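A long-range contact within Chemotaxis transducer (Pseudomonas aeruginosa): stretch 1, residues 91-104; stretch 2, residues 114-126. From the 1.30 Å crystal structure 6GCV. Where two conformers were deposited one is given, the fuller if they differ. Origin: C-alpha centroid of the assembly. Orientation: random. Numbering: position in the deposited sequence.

Stretch 1 91-104: QIWGRYRAMLDQVA
Stretch 2 114-126: GFSQYSTELLGEL

Antiparallel helices can pack through interlocking side chains and still accommodate polar bonds, as this pair illustrates. Arg 95 NE donates to Tyr 118 OH at 2.7 Å, with an N-H...O angle of 161°; the arginine (chi1 m, chi2 t, chi3 m) brings its guanidinium edge to the phenol. Ser 119 OG donates to Tyr 96 OH at 2.9 Å, giving a hydroxyl in the buried layer a partner.

Stretch 1 is helical from Gln 91 through most of its length and stretch 2 throughout; both helices begin earlier in the chain, and the second runs on past Leu 126. Phi/psi lie near -63/-43, with i to i+4 hydrogen bonds. The axes approach to 10.0 Å at 149°, in a register pairing Ile 92 with Leu 122 (CA to CA 6.4 Å), Tyr 96 with Tyr 118 (6.7 Å) and Met 99 with Phe 115 (6.8 Å).

Side chains interlock as knobs into holes. Ile 92 (m, t) sits among Tyr 118, Glu 121, Leu 122 and Glu 125, its CG2 in apolar contact with Tyr 118 CE2 at 3.5 Å. Tyr 96 (chi1 t) meets Leu 122 (t, p) in another, CD2 to CD2 at 3.4 Å; its ring lies 8° from the Phe 115 plane but slid aside, centroids 5.7 Å apart, so the rings barely overlap and touch CE1 to CE1 at 3.6 Å. CH-pi contacts cover two ring faces: Val 103 CG2 lies 3.8 Å from the Phe 115 (chi1 t) centroid, and Met 99 (m, t, t) extends CE over Tyr 118 (chi1 -140°), 4.0 Å from its centroid.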

ATOM      1  N   GLN A  91      12.136 -12.434  -6.971  1.00 22.61           N
ATOM      2  CA  GLN A  91      12.552 -12.373  -8.378  0.61 23.95           C
ATOM      3  C   GLN A  91      11.823 -11.247  -9.106  1.00 22.59           C
ATOM      4  O   GLN A  91      12.439 -10.521  -9.897  1.00 22.65           O
ATOM      5  CB  GLN A  91      12.385 -13.731  -9.049  0.61 27.60           C
ATOM      6  CG  GLN A  91      13.395 -14.779  -8.480  0.61 31.38           C
ATOM      7  CD  GLN A  91      14.900 -14.349  -8.511  0.61 37.14           C
ATOM      8  OE1 GLN A  91      15.472 -14.177  -9.593  0.61 46.53           O
ATOM      9  NE2 GLN A  91      15.549 -14.211  -7.318  0.61 36.69           N
ATOM     10  N   ILE A  92      10.531 -11.078  -8.833  1.00 19.85           N
ATOM     11  CA  ILE A  92       9.754  -9.995  -9.448  1.00 19.27           C
ATOM     12  C   ILE A  92      10.280  -8.657  -8.944  1.00 18.90           C
ATOM     13  O   ILE A  92      10.504  -7.711  -9.712  1.00 18.61           O
ATOM     14  CB  ILE A  92       8.254 -10.129  -9.129  1.00 21.34           C
ATOM     15  CG1 ILE A  92       7.711 -11.424  -9.755  1.00 23.38           C
ATOM     16  CG2 ILE A  92       7.441  -8.916  -9.586  1.00 21.76           C
ATOM     17  CD1 ILE A  92       6.403 -11.840  -9.139  1.00 24.57           C
ATOM     18  N   TRP A  93      10.535  -8.573  -7.643  1.00 18.29           N
ATOM     19  CA  TRP A  93      11.062  -7.360  -7.039  1.00 18.13           C
ATOM     20  C   TRP A  93      12.354  -6.894  -7.708  1.00 18.29           C
ATOM     21  O   TRP A  93      12.516  -5.714  -8.000  1.00 17.76           O
ATOM     22  CB  TRP A  93      11.261  -7.568  -5.523  1.00 18.88           C
ATOM     23  CG  TRP A  93      12.133  -6.526  -4.900  1.00 18.56           C
ATOM     24  CD1 TRP A  93      13.349  -6.697  -4.374  1.00 21.50           C
ATOM     25  CD2 TRP A  93      11.853  -5.146  -4.814  1.00 16.80           C
ATOM     26  NE1 TRP A  93      13.852  -5.498  -3.935  1.00 21.39           N
ATOM     27  CE2 TRP A  93      12.937  -4.525  -4.209  1.00 17.53           C
ATOM     28  CE3 TRP A  93      10.750  -4.364  -5.155  1.00 19.03           C
ATOM     29  CZ2 TRP A  93      12.966  -3.171  -3.969  1.00 16.92           C
ATOM     30  CZ3 TRP A  93      10.806  -3.023  -4.914  1.00 21.04           C
ATOM     31  CH2 TRP A  93      11.904  -2.443  -4.336  1.00 19.37           C
ATOM     32  N   GLY A  94      13.293  -7.800  -7.962  1.00 19.70           N
ATOM     33  CA  GLY A  94      14.532  -7.368  -8.612  1.00 20.36           C
ATOM     34  C   GLY A  94      14.302  -6.663  -9.926  1.00 20.11           C
ATOM     35  O   GLY A  94      14.929  -5.643 -10.229  1.00 21.47           O
ATOM     36  N   ARG A  95      13.396  -7.187 -10.727  1.00 19.65           N
ATOM     37  CA  ARG A  95      13.089  -6.576 -12.013  0.60 20.51           C
ATOM     38  C   ARG A  95      12.343  -5.262 -11.837  1.00 19.19           C
ATOM     39  O   ARG A  95      12.606  -4.291 -12.534  1.00 19.34           O
ATOM     40  CB  ARG A  95      12.303  -7.556 -12.886  0.60 21.02           C
ATOM     41  CG  ARG A  95      13.140  -8.763 -13.323  0.60 24.96           C
ATOM     42  CD  ARG A  95      12.363  -9.749 -14.175  0.60 29.26           C
ATOM     43  NE  ARG A  95      11.512 -10.658 -13.403  0.60 32.59           N
ATOM     44  CZ  ARG A  95      11.899 -11.835 -12.896  0.60 37.00           C
ATOM     45  NH1 ARG A  95      13.151 -12.252 -13.032  0.60 39.14           N
ATOM     46  NH2 ARG A  95      11.035 -12.590 -12.224  0.60 39.19           N
ATOM     47  N   TYR A  96      11.414  -5.220 -10.903  1.00 17.40           N
ATOM     48  CA  TYR A  96      10.649  -3.990 -10.633  1.00 17.38           C
ATOM     49  C   TYR A  96      11.551  -2.884 -10.138  1.00 17.35           C
ATOM     50  O   TYR A  96      11.413  -1.718 -10.550  1.00 17.87           O
ATOM     51  CB  TYR A  96       9.571  -4.306  -9.595  1.00 16.21           C
ATOM     52  CG  TYR A  96       8.621  -3.183  -9.249  1.00 16.01           C
ATOM     53  CD1 TYR A  96       7.775  -2.622 -10.208  1.00 16.40           C
ATOM     54  CD2 TYR A  96       8.540  -2.710  -7.975  1.00 16.46           C
ATOM     55  CE1 TYR A  96       6.867  -1.621  -9.852  1.00 15.46           C
ATOM     56  CE2 TYR A  96       7.628  -1.737  -7.600  1.00 15.22           C
ATOM     57  CZ  TYR A  96       6.770  -1.215  -8.529  1.00 15.44           C
ATOM     58  OH  TYR A  96       5.784  -0.304  -8.169  1.00 15.82           O
ATOM     59  N   ARG A  97      12.476  -3.228  -9.249  1.00 17.88           N
ATOM     60  CA  ARG A  97      13.392  -2.219  -8.703  1.00 19.25           C
ATOM     61  C   ARG A  97      14.210  -1.579  -9.816  1.00 18.28           C
ATOM     62  O   ARG A  97      14.402  -0.367  -9.845  1.00 19.98           O
ATOM     63  CB  ARG A  97      14.274  -2.848  -7.625  1.00 22.60           C
ATOM     64  CG  ARG A  97      15.175  -1.840  -6.916  1.00 27.79           C
ATOM     65  CD  ARG A  97      16.099  -2.574  -5.994  1.00 31.16           C
ATOM     66  NE  ARG A  97      16.883  -3.527  -6.746  1.00 37.10           N
ATOM     67  CZ  ARG A  97      17.221  -4.734  -6.319  1.00 37.58           C
ATOM     68  NH1 ARG A  97      16.872  -5.163  -5.100  1.00 41.87           N
ATOM     69  NH2 ARG A  97      17.938  -5.502  -7.112  1.00 40.35           N
ATOM     70  N   ALA A  98      14.671  -2.390 -10.766  1.00 17.54           N
ATOM     71  CA  ALA A  98      15.439  -1.831 -11.881  1.00 18.64           C
ATOM     72  C   ALA A  98      14.552  -0.909 -12.725  1.00 18.71           C
ATOM     73  O   ALA A  98      14.990   0.115 -13.213  1.00 21.08           O
ATOM     74  CB  ALA A  98      16.013  -2.923 -12.744  1.00 20.99           C
ATOM     75  N   MET A  99      13.282  -1.263 -12.894  1.00 18.75           N
ATOM     76  CA  MET A  99      12.362  -0.420 -13.658  0.69 17.70           C
ATOM     77  C   MET A  99      12.145   0.919 -12.950  1.00 16.56           C
ATOM     78  O   MET A  99      12.096   1.955 -13.592  1.00 16.71           O
ATOM     79  CB  MET A  99      10.996  -1.086 -13.792  0.69 19.58           C
ATOM     80  CG  MET A  99      10.923  -2.301 -14.687  0.69 19.81           C
ATOM     81  SD  MET A  99       9.266  -3.046 -14.554  0.69 23.80           S
ATOM     82  CE  MET A  99       9.552  -4.465 -15.612  0.69 27.25           C
ATOM     83  N   LEU A 100      12.005   0.896 -11.622  1.00 17.94           N
ATOM     84  CA  LEU A 100      11.832   2.138 -10.854  1.00 17.00           C
ATOM     85  C   LEU A 100      12.946   3.132 -11.115  1.00 17.62           C
ATOM     86  O   LEU A 100      12.699   4.316 -11.309  1.00 17.16           O
ATOM     87  CB  LEU A 100      11.780   1.859  -9.339  1.00 18.01           C
ATOM     88  CG  LEU A 100      10.542   1.180  -8.815  1.00 18.36           C
ATOM     89  CD1 LEU A 100      10.730   0.670  -7.415  1.00 18.53           C
ATOM     90  CD2 LEU A 100       9.376   2.123  -8.823  1.00 16.67           C
ATOM     91  N   ASP A 101      14.174   2.631 -11.107  0.59 18.63           N
ATOM     92  CA  ASP A 101      15.330   3.456 -11.332  0.59 20.17           C
ATOM     93  C   ASP A 101      15.288   4.124 -12.702  0.59 18.53           C
ATOM     94  O   ASP A 101      15.700   5.250 -12.838  0.59 20.80           O
ATOM     95  CB  ASP A 101      16.572   2.550 -11.232  0.59 24.88           C
ATOM     96  CG  ASP A 101      17.890   3.290 -11.381  0.59 30.88           C
ATOM     97  OD1 ASP A 101      17.926   4.537 -11.523  0.59 33.62           O
ATOM     98  OD2 ASP A 101      18.920   2.586 -11.347  0.59 37.62           O
ATOM     99  N   GLN A 102      14.808   3.398 -13.709  1.00 16.66           N
ATOM    100  CA  GLN A 102      14.682   3.943 -15.062  1.00 16.53           C
ATOM    101  C   GLN A 102      13.519   4.945 -15.157  1.00 15.14           C
ATOM    102  O   GLN A 102      13.669   6.018 -15.729  1.00 15.49           O
ATOM    103  CB  GLN A 102      14.475   2.827 -16.059  1.00 18.71           C
ATOM    104  CG  GLN A 102      15.687   1.915 -16.183  1.00 22.33           C
ATOM    105  CD  GLN A 102      16.942   2.670 -16.546  1.00 24.19           C
ATOM    106  OE1 GLN A 102      17.969   2.572 -15.852  1.00 30.36           O
ATOM    107  NE2 GLN A 102      16.887   3.413 -17.628  1.00 26.10           N
ATOM    108  N   VAL A 103      12.365   4.592 -14.602  1.00 14.06           N
ATOM    109  CA  VAL A 103      11.208   5.479 -14.621  1.00 14.20           C
ATOM    110  C   VAL A 103      11.526   6.809 -14.022  1.00 13.06           C
ATOM    111  O   VAL A 103      11.119   7.853 -14.531  1.00 14.04           O
ATOM    112  CB  VAL A 103      10.011   4.818 -13.910  1.00 14.81           C
ATOM    113  CG1 VAL A 103       8.878   5.824 -13.655  1.00 14.86           C
ATOM    114  CG2 VAL A 103       9.517   3.640 -14.749  1.00 16.74           C
ATOM    115  N   ALA A 104      12.264   6.797 -12.918  1.00 13.70           N
ATOM    116  CA  ALA A 104      12.560   8.014 -12.171  1.00 13.96           C
ATOM    117  C   ALA A 104      13.487   9.007 -12.897  1.00 14.58           C
ATOM    118  O   ALA A 104      13.642  10.126 -12.420  1.00 16.32           O
ATOM    119  CB  ALA A 104      13.141   7.641 -10.821  1.00 13.93           C
ATOM    120  N   GLY A 114       4.164  -1.116 -19.431  1.00 19.60           N
ATOM    121  CA  GLY A 114       4.833  -2.295 -18.902  1.00 19.85           C
ATOM    122  C   GLY A 114       5.163  -2.123 -17.426  1.00 18.34           C
ATOM    123  O   GLY A 114       5.022  -3.047 -16.625  1.00 20.13           O
ATOM    124  N   PHE A 115       5.583  -0.924 -17.051  1.00 17.55           N
ATOM    125  CA  PHE A 115       5.876  -0.605 -15.661  1.00 16.53           C
ATOM    126  C   PHE A 115       4.641  -0.766 -14.770  1.00 16.38           C
ATOM    127  O   PHE A 115       4.688  -1.376 -13.694  1.00 16.90           O
ATOM    128  CB  PHE A 115       6.450   0.800 -15.566  1.00 15.39           C
ATOM    129  CG  PHE A 115       6.610   1.286 -14.171  1.00 15.05           C
ATOM    130  CD1 PHE A 115       7.497   0.684 -13.310  1.00 16.03           C
ATOM    131  CD2 PHE A 115       5.844   2.345 -13.714  1.00 16.30           C
ATOM    132  CE1 PHE A 115       7.641   1.158 -12.033  1.00 16.46           C
ATOM    133  CE2 PHE A 115       6.017   2.822 -12.439  1.00 17.74           C
ATOM    134  CZ  PHE A 115       6.898   2.214 -11.613  1.00 17.64           C
ATOM    135  N   SER A 116       3.538  -0.219 -15.230  1.00 17.08           N
ATOM    136  CA  SER A 116       2.286  -0.346 -14.497  1.00 18.34           C
ATOM    137  C   SER A 116       1.853  -1.798 -14.331  1.00 18.39           C
ATOM    138  O   SER A 116       1.432  -2.221 -13.253  1.00 19.32           O
ATOM    139  CB  SER A 116       1.188   0.429 -15.227  1.00 20.35           C
ATOM    140  OG  SER A 116      -0.027   0.291 -14.556  1.00 24.56           O
ATOM    141  N   GLN A 117       1.957  -2.563 -15.416  1.00 20.15           N
ATOM    142  CA  GLN A 117       1.616  -3.982 -15.347  0.51 21.97           C
ATOM    143  C   GLN A 117       2.481  -4.684 -14.306  1.00 21.15           C
ATOM    144  O   GLN A 117       2.006  -5.537 -13.541  1.00 21.82           O
ATOM    145  CB  GLN A 117       1.804  -4.666 -16.706  0.51 24.06           C
ATOM    146  CG  GLN A 117       1.262  -6.099 -16.770  0.51 27.78           C
ATOM    147  CD  GLN A 117       2.178  -7.164 -16.170  0.51 31.11           C
ATOM    148  OE1 GLN A 117       3.377  -6.970 -16.054  0.51 39.13           O
ATOM    149  NE2 GLN A 117       1.608  -8.307 -15.810  0.51 36.12           N
ATOM    150  N   TYR A 118       3.751  -4.348 -14.283  1.00 20.14           N
ATOM    151  CA  TYR A 118       4.651  -4.989 -13.368  1.00 19.08           C
ATOM    152  C   TYR A 118       4.403  -4.580 -11.911  1.00 17.48           C
ATOM    153  O   TYR A 118       4.453  -5.418 -10.992  1.00 18.16           O
ATOM    154  CB  TYR A 118       6.089  -4.748 -13.803  1.00 22.11           C
ATOM    155  CG  TYR A 118       6.918  -5.976 -13.609  1.00 26.56           C
ATOM    156  CD1 TYR A 118       6.710  -7.132 -14.357  1.00 29.94           C
ATOM    157  CD2 TYR A 118       7.822  -6.021 -12.592  1.00 27.72           C
ATOM    158  CE1 TYR A 118       7.454  -8.277 -14.126  1.00 33.93           C
ATOM    159  CE2 TYR A 118       8.594  -7.142 -12.372  1.00 28.07           C
ATOM    160  CZ  TYR A 118       8.406  -8.269 -13.124  1.00 30.70           C
ATOM    161  OH  TYR A 118       9.167  -9.393 -12.838  1.00 33.82           O
ATOM    162  N   SER A 119       4.014  -3.325 -11.714  1.00 14.88           N
ATOM    163  CA  SER A 119       3.622  -2.873 -10.379  1.00 15.43           C
ATOM    164  C   SER A 119       2.416  -3.666  -9.864  1.00 15.77           C
ATOM    165  O   SER A 119       2.384  -4.105  -8.704  1.00 16.88           O
ATOM    166  CB  SER A 119       3.293  -1.375 -10.407  1.00 14.65           C
ATOM    167  OG  SER A 119       3.105  -0.863  -9.084  1.00 15.80           O
ATOM    168  N   THR A 120       1.443  -3.859 -10.744  1.00 17.32           N
ATOM    169  CA  THR A 120       0.242  -4.609 -10.399  0.80 18.88           C
ATOM    170  C   THR A 120       0.562  -6.079 -10.133  1.00 18.17           C
ATOM    171  O   THR A 120       0.007  -6.696  -9.213  1.00 18.39           O
ATOM    172  CB  THR A 120      -0.800  -4.417 -11.503  0.80 22.90           C
ATOM    173  OG1 THR A 120      -1.183  -3.034 -11.481  0.80 27.44           O
ATOM    174  CG2 THR A 120      -2.018  -5.367 -11.338  0.80 24.35           C
ATOM    175  N   GLU A 121       1.463  -6.652 -10.930  1.00 17.39           N
ATOM    176  CA  GLU A 121       1.881  -8.018 -10.734  1.00 18.65           C
ATOM    177  C   GLU A 121       2.549  -8.206  -9.391  1.00 17.73           C
ATOM    178  O   GLU A 121       2.242  -9.150  -8.646  1.00 17.82           O
ATOM    179  CB  GLU A 121       2.802  -8.473 -11.882  1.00 21.60           C
ATOM    180  CG  GLU A 121       3.351  -9.879 -11.717  1.00 25.26           C
ATOM    181  CD  GLU A 121       4.264 -10.308 -12.840  1.00 30.10           C
ATOM    182  OE1 GLU A 121       4.214  -9.713 -13.943  1.00 39.42           O
ATOM    183  OE2 GLU A 121       4.998 -11.294 -12.636  1.00 35.60           O
ATOM    184  N   LEU A 122       3.492  -7.322  -9.074  1.00 16.38           N
ATOM    185  CA  LEU A 122       4.172  -7.414  -7.781  1.00 16.51           C
ATOM    186  C   LEU A 122       3.181  -7.292  -6.634  1.00 16.51           C
ATOM    187  O   LEU A 122       3.212  -8.050  -5.668  1.00 16.06           O
ATOM    188  CB  LEU A 122       5.289  -6.384  -7.653  1.00 16.95           C
ATOM    189  CG  LEU A 122       5.982  -6.331  -6.295  1.00 17.27           C
ATOM    190  CD1 LEU A 122       6.643  -7.638  -5.981  1.00 17.33           C
ATOM    191  CD2 LEU A 122       7.014  -5.217  -6.242  1.00 18.08           C
ATOM    192  N   LEU A 123       2.292  -6.302  -6.740  1.00 16.20           N
ATOM    193  CA  LEU A 123       1.258  -6.105  -5.721  1.00 15.89           C
ATOM    194  C   LEU A 123       0.462  -7.393  -5.493  1.00 16.41           C
ATOM    195  O   LEU A 123       0.241  -7.803  -4.337  1.00 16.95           O
ATOM    196  CB  LEU A 123       0.348  -4.941  -6.144  1.00 15.84           C
ATOM    197  CG  LEU A 123      -0.856  -4.703  -5.261  1.00 16.37           C
ATOM    198  CD1 LEU A 123      -0.476  -4.408  -3.834  1.00 18.50           C
ATOM    199  CD2 LEU A 123      -1.699  -3.592  -5.843  1.00 16.73           C
ATOM    200  N   GLY A 124       0.081  -8.038  -6.589  1.00 16.89           N
ATOM    201  CA  GLY A 124      -0.683  -9.289  -6.490  1.00 18.66           C
ATOM    202  C   GLY A 124       0.080 -10.375  -5.765  1.00 19.51           C
ATOM    203  O   GLY A 124      -0.485 -11.119  -4.968  1.00 19.12           O
ATOM    204  N   GLU A 125       1.365 -10.497  -6.078  1.00 18.33           N
ATOM    205  CA  GLU A 125       2.189 -11.524  -5.427  1.00 18.70           C
ATOM    206  C   GLU A 125       2.467 -11.220  -3.974  1.00 17.52           C
ATOM    207  O   GLU A 125       2.554 -12.140  -3.161  1.00 18.95           O
ATOM    208  CB  GLU A 125       3.466 -11.794  -6.195  1.00 19.63           C
ATOM    209  CG  GLU A 125       3.180 -12.285  -7.618  1.00 21.73           C
ATOM    210  CD  GLU A 125       2.430 -13.605  -7.694  1.00 25.20           C
ATOM    211  OE1 GLU A 125       2.412 -14.402  -6.738  1.00 27.34           O
ATOM    212  OE2 GLU A 125       1.851 -13.876  -8.769  1.00 35.34           O
ATOM    213  N   LEU A 126       2.557  -9.936  -3.633  1.00 16.57           N
ATOM    214  CA  LEU A 126       2.671  -9.563  -2.238  1.00 17.00           C
ATOM    215  C   LEU A 126       1.391  -9.859  -1.486  1.00 18.02           C
ATOM    216  O   LEU A 126       1.411 -10.283  -0.343  1.00 18.14           O
ATOM    217  CB  LEU A 126       3.042  -8.083  -2.105  1.00 16.51           C
ATOM    218  CG  LEU A 126       4.449  -7.733  -2.552  1.00 16.79           C
ATOM    219  CD1 LEU A 126       4.612  -6.233  -2.747  1.00 16.26           C
ATOM    220  CD2 LEU A 126       5.484  -8.302  -1.593  1.00 18.14           C
TER